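Local atomic coordinates of phosphoinositide 3-kinase adapter protein 1 (Homo sapiens, PDB entry 5FOR), a protein that links B-cell receptor and Toll-like receptor signalling to phosphoinositide 3-kinase by offering a docking site for the kinase's regulatory subunit. Residues A[11-16]-A[41-46]; A[66-71]-A[100-105]. One frame throughout, in Å; residues are numbered along the deposited sequence. Where two conformers were deposited one is given.

In the fold
The chain builds a TIR domain around a five-stranded parallel sheet with helices on both faces. From the N terminus, strand 9-13 comes first; helix 18-30 then carries the chain over to strand 40-43, and contact 1 closes that beta-alpha-beta crossover by pairing 11-16 with 41-46 at one edge of the sheet. Contact 2 opens only afterwards: strand 63-68 and its exit into helix 70-76 meet the loop at 100-105 that follows strand 95-99. The two loops therefore lie in series. They are also joined across the sheet, where Val-12 O accepts from Leu-67 N, and beyond the strand ends, where Asp-16 of contact 1 bonds to Ser-69 of contact 2.

Contact 1. Residues A[11-16]-A[41-46]; sequences IVYSPD and THRLGP
Tyr-13 holds CG in the crowded position between its own backbone N and carbonyl carbon (chi1 72°), and the ring beyond it comes to Arg-43 on the neighbouring strand. Arg-43 CA sits over the ring off-centre, a CH-pi contact 4.2 Å from the centroid, while Arg-43 CB lies 3.6 Å from Tyr-13 CZ. A bend at chi3 (-48°) places NE, and the guanidinium stands perpendicular to the ring with Tyr-13 OH at its edge. Pro-15 CB lies over one guanidinium face, toward its rim, and Arg-43 NH2 forms a salt bridge with Glu-18 of helix 18-30. Arginine suits this sheet edge because its methylenes pack on the tyrosine and proline while its charge reaches that helix.

Beneath these side chains run two parallel strands. Ile-11 O accepts from His-42 N, Tyr-13 N donates to His-42 O, and Tyr-13 O receives Leu-44 N at 2.8 Å. Past the strand ends, Ser-14 OG takes over from the backbone and donates to Leu-44 O at 3.1 Å. On the face opposite Tyr-13, the branched Val-12 fills space against leucine, its CG1 4.1 Å from Leu-44 CG. His-42 also points to that face, its ring edge-to-face with Phe-58. Pro-15, which has no N-H to offer, lays CD 3.5 Å from Leu-44 O.

Backbone bonds thus set the register, and the serine hydroxyl prolongs it one residue into the loops; the glutamate would probably offset the arginine charge beside the tyrosine ring.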
ATOM      1  N   ILE A  11      -2.449   3.684   3.227  1.00 45.67           N
ATOM      2  CA  ILE A  11      -2.823   2.299   2.965  1.00 35.41           C
ATOM      3  C   ILE A  11      -3.740   2.249   1.745  1.00 48.74           C
ATOM      4  O   ILE A  11      -4.865   2.746   1.779  1.00 46.45           O
ATOM      5  CB  ILE A  11      -3.492   1.645   4.179  1.00 40.65           C
ATOM      6  CG1 ILE A  11      -2.660   1.877   5.450  1.00 36.49           C
ATOM      7  CG2 ILE A  11      -3.708   0.132   3.916  1.00 35.20           C
ATOM      8  CD1 ILE A  11      -3.280   1.340   6.716  1.00 37.14           C
ATOM      9  N   VAL A  12      -3.222   1.673   0.663  1.00 39.12           N
ATOM     10  CA  VAL A  12      -3.951   1.468  -0.590  1.00 44.74           C
ATOM     11  C   VAL A  12      -4.491   0.036  -0.665  1.00 43.69           C
ATOM     12  O   VAL A  12      -3.739  -0.925  -0.548  1.00 39.98           O
ATOM     13  CB  VAL A  12      -3.043   1.764  -1.788  1.00 41.90           C
ATOM     14  CG1 VAL A  12      -3.827   1.716  -3.078  1.00 40.85           C
ATOM     15  CG2 VAL A  12      -2.383   3.110  -1.597  1.00 43.23           C
ATOM     16  N   TYR A  13      -5.794  -0.117  -0.835  1.00 41.86           N
ATOM     17  CA  TYR A  13      -6.387  -1.450  -0.813  1.00 39.72           C
ATOM     18  C   TYR A  13      -7.649  -1.519  -1.672  1.00 41.91           C
ATOM     19  O   TYR A  13      -8.185  -0.513  -2.107  1.00 39.00           O
ATOM     20  CB  TYR A  13      -6.713  -1.867   0.628  1.00 33.88           C
ATOM     21  CG  TYR A  13      -7.896  -1.122   1.194  1.00 36.95           C
ATOM     22  CD1 TYR A  13      -7.825   0.251   1.444  1.00 39.49           C
ATOM     23  CD2 TYR A  13      -9.088  -1.773   1.446  1.00 37.39           C
ATOM     24  CE1 TYR A  13      -8.911   0.952   1.945  1.00 41.21           C
ATOM     25  CE2 TYR A  13     -10.175  -1.095   1.941  1.00 44.02           C
ATOM     26  CZ  TYR A  13     -10.082   0.277   2.196  1.00 47.01           C
ATOM     27  OH  TYR A  13     -11.165   0.956   2.696  1.00 49.70           O
ATOM     28  N   SER A  14      -8.115  -2.729  -1.921  1.00 37.36           N
ATOM     29  CA  SER A  14      -9.390  -2.913  -2.575  1.00 33.38           C
ATOM     30  C   SER A  14     -10.368  -3.533  -1.590  1.00 38.50           C
ATOM     31  O   SER A  14      -9.953  -4.117  -0.589  1.00 41.25           O
ATOM     32  CB  SER A  14      -9.224  -3.780  -3.833  1.00 45.31           C
ATOM     33  OG  SER A  14      -8.650  -3.009  -4.869  1.00 45.69           O
ATOM     34  N   PRO A  15     -11.672  -3.406  -1.872  1.00 44.79           N
ATOM     35  CA  PRO A  15     -12.672  -3.911  -0.917  1.00 41.53           C
ATOM     36  C   PRO A  15     -12.513  -5.369  -0.488  1.00 44.85           C
ATOM     37  O   PRO A  15     -12.906  -5.673   0.633  1.00 53.08           O
ATOM     38  CB  PRO A  15     -14.007  -3.688  -1.651  1.00 35.68           C
ATOM     39  CG  PRO A  15     -13.714  -2.541  -2.677  1.00 35.55           C
ATOM     40  CD  PRO A  15     -12.272  -2.720  -3.043  1.00 37.54           C
ATOM     41  N   ASP A  16     -11.924  -6.246  -1.295  1.00 39.56           N
ATOM     42  CA  ASP A  16     -11.756  -7.632  -0.832  1.00 34.64           C
ATOM     43  C   ASP A  16     -10.734  -7.788   0.312  1.00 41.12           C
ATOM     44  O   ASP A  16     -10.698  -8.834   0.954  1.00 45.69           O
ATOM     45  CB  ASP A  16     -11.384  -8.564  -1.997  1.00 36.03           C
ATOM     46  CG  ASP A  16     -10.089  -8.155  -2.709  1.00 57.66           C
ATOM     47  OD1 ASP A  16      -9.571  -7.047  -2.427  1.00 58.31           O
ATOM     48  OD2 ASP A  16      -9.610  -8.937  -3.574  1.00 59.01           O
ATOM     49  N   THR A  41      -6.158   6.170   4.301  1.00 54.44           N
ATOM     50  CA  THR A  41      -6.437   4.992   3.486  1.00 40.31           C
ATOM     51  C   THR A  41      -7.128   5.384   2.191  1.00 45.80           C
ATOM     52  O   THR A  41      -7.909   6.317   2.174  1.00 65.83           O
ATOM     53  CB  THR A  41      -7.336   3.986   4.205  1.00 43.59           C
ATOM     54  OG1 THR A  41      -8.674   4.483   4.218  1.00 50.23           O
ATOM     55  CG2 THR A  41      -6.883   3.736   5.616  1.00 41.80           C
ATOM     56  N   HIS A  42      -6.847   4.682   1.100  1.00 47.45           N
ATOM     57  CA  HIS A  42      -7.598   4.909  -0.134  1.00 49.99           C
ATOM     58  C   HIS A  42      -8.105   3.598  -0.724  1.00 44.68           C
ATOM     59  O   HIS A  42      -7.321   2.714  -1.087  1.00 46.11           O
ATOM     60  CB  HIS A  42      -6.772   5.646  -1.209  1.00 58.33           C
ATOM     61  CG  HIS A  42      -7.599   6.045  -2.395  1.00 69.02           C
ATOM     62  ND1 HIS A  42      -7.667   5.284  -3.545  1.00 69.49           N
ATOM     63  CD2 HIS A  42      -8.453   7.083  -2.579  1.00 63.98           C
ATOM     64  CE1 HIS A  42      -8.508   5.851  -4.396  1.00 68.48           C
ATOM     65  NE2 HIS A  42      -8.999   6.944  -3.836  1.00 60.98           N
ATOM     66  N   ARG A  43      -9.417   3.473  -0.845  1.00 46.49           N
ATOM     67  CA  ARG A  43      -9.950   2.247  -1.385  1.00 50.00           C
ATOM     68  C   ARG A  43     -10.072   2.355  -2.911  1.00 47.09           C
ATOM     69  O   ARG A  43     -10.658   3.293  -3.424  1.00 61.19           O
ATOM     70  CB  ARG A  43     -11.295   1.918  -0.748  1.00 46.22           C
ATOM     71  CG  ARG A  43     -12.221   1.224  -1.727  1.00 64.98           C
ATOM     72  CD  ARG A  43     -13.629   1.166  -1.230  1.00 73.71           C
ATOM     73  NE  ARG A  43     -13.655   0.702   0.140  1.00 85.65           N
ATOM     74  CZ  ARG A  43     -14.694   0.068   0.662  1.00 95.89           C
ATOM     75  NH1 ARG A  43     -15.778  -0.152  -0.078  1.00 92.33           N
ATOM     76  NH2 ARG A  43     -14.655  -0.355   1.914  1.00101.61           N
ATOM     77  N   LEU A  44      -9.509   1.383  -3.618  1.00 44.75           N
ATOM     78  CA  LEU A  44      -9.519   1.349  -5.080  1.00 52.34           C
ATOM     79  C   LEU A  44     -10.650   0.526  -5.646  1.00 65.94           C
ATOM     80  O   LEU A  44     -10.679  -0.702  -5.463  1.00 55.91           O
ATOM     81  CB  LEU A  44      -8.208   0.769  -5.629  1.00 50.93           C
ATOM     82  CG  LEU A  44      -6.979   1.661  -5.761  1.00 58.03           C
ATOM     83  CD1 LEU A  44      -5.976   0.966  -6.649  1.00 51.33           C
ATOM     84  CD2 LEU A  44      -7.338   3.061  -6.310  1.00 59.08           C
ATOM     85  N   GLY A  45     -11.549   1.213  -6.357  1.00 89.87           N
ATOM     86  CA  GLY A  45     -12.524   0.602  -7.248  1.00 93.06           C
ATOM     87  C   GLY A  45     -13.633  -0.120  -6.531  1.00 98.82           C
ATOM     88  O   GLY A  45     -13.607  -0.223  -5.307  1.00104.18           O
ATOM     89  N   PRO A  46     -14.636  -0.593  -7.285  1.00 98.31           N
ATOM     90  CA  PRO A  46     -14.824  -0.292  -8.704  1.00105.97           C
ATOM     91  C   PRO A  46     -15.844   0.819  -8.875  1.00121.23           C
ATOM     92  O   PRO A  46     -16.304   1.106  -9.980  1.00120.98           O
ATOM     93  CB  PRO A  46     -15.358  -1.602  -9.256  1.00 96.37           C
ATOM     94  CG  PRO A  46     -16.215  -2.115  -8.132  1.00 83.71           C
ATOM     95  CD  PRO A  46     -15.561  -1.653  -6.840  1.00 85.88           C
TER

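Contact 2. Residues A[66-71]-A[100-105]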
ATOM      1  N   VAL A  66       0.832  -1.115   0.308  1.00 36.27           N
ATOM      2  CA  VAL A  66      -0.020  -1.705  -0.736  1.00 41.48           C
ATOM      3  C   VAL A  66      -0.581  -3.050  -0.290  1.00 37.34           C
ATOM      4  O   VAL A  66       0.184  -4.010  -0.054  1.00 34.90           O
ATOM      5  CB  VAL A  66       0.769  -1.873  -2.078  1.00 44.06           C
ATOM      6  CG1 VAL A  66      -0.169  -2.235  -3.201  1.00 37.28           C
ATOM      7  CG2 VAL A  66       1.545  -0.601  -2.413  1.00 31.79           C
ATOM      8  N   LEU A  67      -1.903  -3.147  -0.155  1.00 31.40           N
ATOM      9  CA  LEU A  67      -2.463  -4.461   0.182  1.00 37.56           C
ATOM     10  C   LEU A  67      -2.658  -5.202  -1.137  1.00 42.41           C
ATOM     11  O   LEU A  67      -3.543  -4.881  -1.920  1.00 41.22           O
ATOM     12  CB  LEU A  67      -3.766  -4.356   0.986  1.00 42.91           C
ATOM     13  CG  LEU A  67      -3.693  -3.536   2.289  1.00 49.75           C
ATOM     14  CD1 LEU A  67      -4.803  -3.897   3.247  1.00 45.62           C
ATOM     15  CD2 LEU A  67      -2.361  -3.689   2.981  1.00 51.87           C
ATOM     16  N   LEU A  68      -1.787  -6.167  -1.390  1.00 42.64           N
ATOM     17  CA  LEU A  68      -1.825  -6.901  -2.647  1.00 35.62           C
ATOM     18  C   LEU A  68      -2.888  -7.977  -2.609  1.00 37.63           C
ATOM     19  O   LEU A  68      -2.608  -9.121  -2.260  1.00 44.75           O
ATOM     20  CB  LEU A  68      -0.472  -7.533  -2.942  1.00 37.88           C
ATOM     21  CG  LEU A  68      -0.201  -7.850  -4.398  1.00 38.44           C
ATOM     22  CD1 LEU A  68      -0.252  -6.542  -5.167  1.00 32.76           C
ATOM     23  CD2 LEU A  68       1.157  -8.520  -4.526  1.00 35.67           C
ATOM     24  N   SER A  69      -4.114  -7.599  -2.945  1.00 36.18           N
ATOM     25  CA  SER A  69      -5.200  -8.565  -3.142  1.00 30.11           C
ATOM     26  C   SER A  69      -5.453  -8.810  -4.642  1.00 34.64           C
ATOM     27  O   SER A  69      -4.969  -8.052  -5.482  1.00 39.70           O
ATOM     28  CB  SER A  69      -6.487  -8.057  -2.459  1.00 32.27           C
ATOM     29  OG  SER A  69      -6.785  -6.737  -2.898  1.00 45.77           O
ATOM     30  N   ALA A  70      -6.242  -9.834  -4.960  1.00 32.55           N
ATOM     31  CA  ALA A  70      -6.644 -10.136  -6.340  1.00 31.62           C
ATOM     32  C   ALA A  70      -7.353  -8.978  -7.012  1.00 40.11           C
ATOM     33  O   ALA A  70      -7.067  -8.654  -8.153  1.00 47.41           O
ATOM     34  CB  ALA A  70      -7.551 -11.363  -6.365  1.00 32.50           C
ATOM     35  N   GLU A  71      -8.280  -8.348  -6.293  1.00 51.91           N
ATOM     36  CA  GLU A  71      -9.032  -7.221  -6.838  1.00 31.78           C
ATOM     37  C   GLU A  71      -8.131  -6.018  -7.056  1.00 45.18           C
ATOM     38  O   GLU A  71      -8.358  -5.225  -7.955  1.00 48.71           O
ATOM     39  CB  GLU A  71     -10.190  -6.863  -5.913  1.00 40.80           C
ATOM     40  CG  GLU A  71     -11.163  -5.858  -6.484  1.00 61.63           C
ATOM     41  CD  GLU A  71     -12.320  -5.549  -5.531  1.00 81.36           C
ATOM     42  OE1 GLU A  71     -12.507  -6.307  -4.552  1.00 77.26           O
ATOM     43  OE2 GLU A  71     -13.035  -4.544  -5.764  1.00 90.22           O
ATOM     44  N   CYS A 100      -1.958 -10.347   0.215  1.00 51.31           N
ATOM     45  CA  CYS A 100      -3.287 -10.794   0.664  0.61 48.91           C
ATOM     46  C   CYS A 100      -3.913 -11.815  -0.283  1.00 41.54           C
ATOM     47  O   CYS A 100      -4.795 -11.463  -1.077  1.00 44.28           O
ATOM     48  CB  CYS A 100      -4.263  -9.619   0.789  0.61 46.78           C
ATOM     49  SG  CYS A 100      -3.836  -8.383   1.953  0.61 53.82           S
ATOM     50  N   GLY A 101      -3.485 -13.069  -0.200  1.00 36.03           N
ATOM     51  CA  GLY A 101      -4.030 -14.125  -1.052  1.00 44.67           C
ATOM     52  C   GLY A 101      -3.562 -14.044  -2.502  1.00 43.67           C
ATOM     53  O   GLY A 101      -4.218 -14.531  -3.405  1.00 60.32           O
ATOM     54  N   VAL A 102      -2.434 -13.371  -2.693  1.00 42.34           N
ATOM     55  CA  VAL A 102      -1.753 -13.251  -3.967  1.00 38.34           C
ATOM     56  C   VAL A 102      -0.317 -13.731  -3.776  1.00 42.81           C
ATOM     57  O   VAL A 102       0.438 -13.181  -2.963  1.00 49.70           O
ATOM     58  CB  VAL A 102      -1.746 -11.801  -4.498  1.00 31.33           C
ATOM     59  CG1 VAL A 102      -0.841 -11.721  -5.733  1.00 31.72           C
ATOM     60  CG2 VAL A 102      -3.171 -11.287  -4.807  1.00 32.95           C
ATOM     61  N   ARG A 103       0.071 -14.739  -4.537  1.00 45.58           N
ATOM     62  CA  ARG A 103       1.436 -15.248  -4.499  1.00 45.64           C
ATOM     63  C   ARG A 103       2.364 -14.193  -5.163  1.00 46.10           C
ATOM     64  O   ARG A 103       1.970 -13.565  -6.138  1.00 40.01           O
ATOM     65  CB  ARG A 103       1.477 -16.625  -5.192  1.00 40.28           C
ATOM     66  CG  ARG A 103       2.784 -17.351  -5.102  1.00 50.83           C
ATOM     67  CD  ARG A 103       2.834 -18.528  -6.088  1.00 54.55           C
ATOM     68  NE  ARG A 103       2.195 -19.707  -5.523  1.00 69.32           N
ATOM     69  CZ  ARG A 103       2.847 -20.801  -5.134  1.00 80.71           C
ATOM     70  NH1 ARG A 103       4.168 -20.894  -5.277  1.00 72.41           N
ATOM     71  NH2 ARG A 103       2.169 -21.809  -4.610  1.00 89.59           N
ATOM     72  N   ASP A 104       3.556 -13.936  -4.614  1.00 43.75           N
ATOM     73  CA  ASP A 104       4.489 -13.009  -5.274  1.00 39.74           C
ATOM     74  C   ASP A 104       4.890 -13.612  -6.620  1.00 45.80           C
ATOM     75  O   ASP A 104       4.798 -14.818  -6.792  1.00 42.53           O
ATOM     76  CB  ASP A 104       5.739 -12.743  -4.414  1.00 35.44           C
ATOM     77  CG  ASP A 104       6.677 -11.682  -5.028  1.00 46.93           C
ATOM     78  OD1 ASP A 104       6.278 -10.964  -5.970  1.00 46.31           O
ATOM     79  OD2 ASP A 104       7.824 -11.549  -4.549  1.00 52.43           O
ATOM     80  N   SER A 105       5.327 -12.787  -7.563  1.00 54.15           N
ATOM     81  CA  SER A 105       5.610 -13.272  -8.913  1.00 53.04           C
ATOM     82  C   SER A 105       6.517 -12.347  -9.741  1.00 54.55           C
ATOM     83  O   SER A 105       6.568 -11.138  -9.527  1.00 51.41           O
ATOM     84  CB  SER A 105       4.304 -13.500  -9.671  1.00 46.71           C
ATOM     85  OG  SER A 105       4.582 -13.960 -10.979  1.00 56.74           O
TER
HETATM   86  O   HOH W   1      -7.303 -11.962  -2.727  1.00 53.15           O
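In the parallel sheet of this TIR domain, the end of strand 63-68 meets the loop that leaves its neighbour, strand 95-99, where strand 63-68 gives way to helix 70-76. Leu-68 O accepts from Cys-100 N at 2.8 Å, the donor standing above the carbonyl plane, and this carries on the pairing that Leu-68 already makes with Leu-98. Leu-68 is also the centre of an inverse gamma turn, and after it Ser-69 takes the N-cap position; a serine suits it, because OG makes a weak bond to Leu-72 N while its stronger partner is Asp-16.

Val-102 fits against this turn with both branches. CG1, anti to the backbone N (chi1 172°), lies 4.0 Å from Leu-68 CD2, the two side chains crossing at about a right angle. Val-102 CG2 presses on the backbone instead, 3.4 Å from Ala-70 N. An alanine here would lose both methyls and would probably open a gap beside Leu-68 and the start of the helix. Cys-100 CB packs 3.5 Å from Leu-68 O; in the conformer given, Cys-100 SG lies 4.1 Å from Leu-67 CB, and Trp-20 also touches this side chain. Between Cys-100 and Val-102 the chain passes through Gly-101, whose positive phi favours glycine. A water bridges the two segments, donating to Cys-100 O at 3.0 Å and accepting from Ala-70 N at 3.3 Å.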